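PDB 2OBL: EscN, which belongs to the ATP synthase alpha/beta family within the P-loop NTPase clan and is a type III secretion system protein, represented here by its C-terminal domain. Local coordinates for residues A117-P120 and Q121-S125. The protein carries 1 engineered substitution. Residues are numbered along the deposited sequence; the frame is centred on the assembly and turned at random.
Sequences ALLP and QSTLS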
loop_
_atom_site.group_PDB
_atom_site.type_symbol
_atom_site.label_atom_id
_atom_site.label_comp_id
_atom_site.label_asym_id
_atom_site.label_seq_id
_atom_site.Cartn_x
_atom_site.Cartn_y
_atom_site.Cartn_z
ATOM N N ALA A 117 6.487 -3.883 -15.737
ATOM C CA ALA A 117 7.559 -3.138 -16.393
ATOM C C ALA A 117 8.275 -2.154 -15.458
ATOM O O ALA A 117 9.425 -1.805 -15.698
ATOM C CB ALA A 117 7.019 -2.425 -17.635
ATOM N N LEU A 118 7.607 -1.719 -14.388
ATOM C CA LEU A 118 8.207 -0.777 -13.428
ATOM C C LEU A 118 9.256 -1.438 -12.531
ATOM O O LEU A 118 9.987 -0.758 -11.806
ATOM C CB LEU A 118 7.118 -0.151 -12.535
ATOM C CG LEU A 118 5.945 0.502 -13.263
ATOM C CD1 LEU A 118 4.884 0.956 -12.284
ATOM C CD2 LEU A 118 6.424 1.701 -14.091
ATOM N N LEU A 119 9.309 -2.767 -12.545
ATOM C CA LEU A 119 10.167 -3.471 -11.597
ATOM C C LEU A 119 11.408 -4.015 -12.281
ATOM O O LEU A 119 11.300 -4.885 -13.148
ATOM C CB LEU A 119 9.403 -4.624 -10.945
ATOM C CG LEU A 119 8.003 -4.327 -10.402
ATOM C CD1 LEU A 119 7.386 -5.608 -9.797
ATOM C CD2 LEU A 119 7.999 -3.178 -9.393
ATOM N N PRO A 120 12.592 -3.531 -11.873
ATOM C CA PRO A 120 13.825 -4.056 -12.447
ATOM C C PRO A 120 14.138 -5.473 -11.968
ATOM O O PRO A 120 13.514 -5.986 -11.023
ATOM C CB PRO A 120 14.890 -3.076 -11.950
ATOM C CG PRO A 120 14.348 -2.535 -10.690
ATOM C CD PRO A 120 12.852 -2.478 -10.880
ATOM N N GLN A 121 15.105 -6.096 -12.629
ATOM C CA GLN A 121 15.481 -7.458 -12.313
ATOM C C GLN A 121 15.822 -7.621 -10.833
ATOM O O GLN A 121 15.452 -8.611 -10.229
ATOM C CB GLN A 121 16.636 -7.915 -13.223
ATOM C CG GLN A 121 16.221 -8.030 -14.689
ATOM C CD GLN A 121 15.273 -9.191 -14.923
ATOM O OE1 GLN A 121 15.634 -10.346 -14.701
ATOM N NE2 GLN A 121 14.038 -8.888 -15.336
ATOM N N SER A 122 16.490 -6.633 -10.241
ATOM C CA SER A 122 16.879 -6.732 -8.829
ATOM C C SER A 122 15.667 -6.760 -7.892
ATOM O O SER A 122 15.691 -7.389 -6.831
ATOM C CB SER A 122 17.827 -5.594 -8.441
ATOM O OG SER A 122 17.209 -4.333 -8.601
ATOM N N THR A 123 14.600 -6.086 -8.289
ATOM C CA THR A 123 13.370 -6.126 -7.511
ATOM C C THR A 123 12.626 -7.438 -7.747
ATOM O O THR A 123 12.247 -8.122 -6.793
ATOM C CB THR A 123 12.461 -4.925 -7.822
ATOM O OG1 THR A 123 13.156 -3.713 -7.508
ATOM C CG2 THR A 123 11.144 -4.996 -7.007
ATOM N N LEU A 124 12.431 -7.798 -9.013
ATOM C CA LEU A 124 11.732 -9.042 -9.345
ATOM C C LEU A 124 12.340 -10.277 -8.682
ATOM O O LEU A 124 11.631 -11.225 -8.355
ATOM C CB LEU A 124 11.652 -9.227 -10.862
ATOM C CG LEU A 124 10.818 -8.192 -11.621
ATOM C CD1 LEU A 124 11.155 -8.248 -13.095
ATOM C CD2 LEU A 124 9.300 -8.422 -11.376
ATOM N N SER A 125 13.655 -10.252 -8.471
ATOM C CA SER A 125 14.364 -11.363 -7.862
ATOM C C SER A 125 13.977 -11.630 -6.419
ATOM O O SER A 125 14.225 -12.723 -5.909
ATOM C CB SER A 125 15.872 -11.146 -7.953
ATOM O OG SER A 125 16.315 -11.471 -9.257
#
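Pro-120 O takes the amide N-H of Leu-124 at 2.9 Å from Leu-124 N in an almost straight bond (174° at the hydrogen), the i to i+4 link that starts the short helix 121-124. A weak, bent second bond comes to the same oxygen from Thr-123 N. On one flank of this turn the proline ring lies against Thr-123, whose OG1 is 3.6 Å from both Pro-120 CG and Pro-120 CD. With OG1 anti to its own carbonyl carbon (chi1 -60°), Thr-123 also hydrogen-bonds Asn-93 OD1 on helix 84-94.

The side chains of Leu-119 and Leu-124 meet at about a right angle: Leu-124 CD2 rests 3.8 Å from both CB and CD1 of Leu-119, while the other methyl, Leu-124 CD1, approaches Leu-119 O. One residue further along, Gln-121 O accepts from Ser-125 N and, at 3.1 Å, from Ser-125 OG, the two donors arriving from opposite faces of its carbonyl plane.

Asn-93 ties down the preceding loop as well, through ND2 to Leu-118 O, and Leu-119 packs on Cys-92 and Asn-93. The arrangement is a proline in the N-cap position of a short helix, which joins helix 109-116 to strand 127-132 in the P-loop NTPase fold.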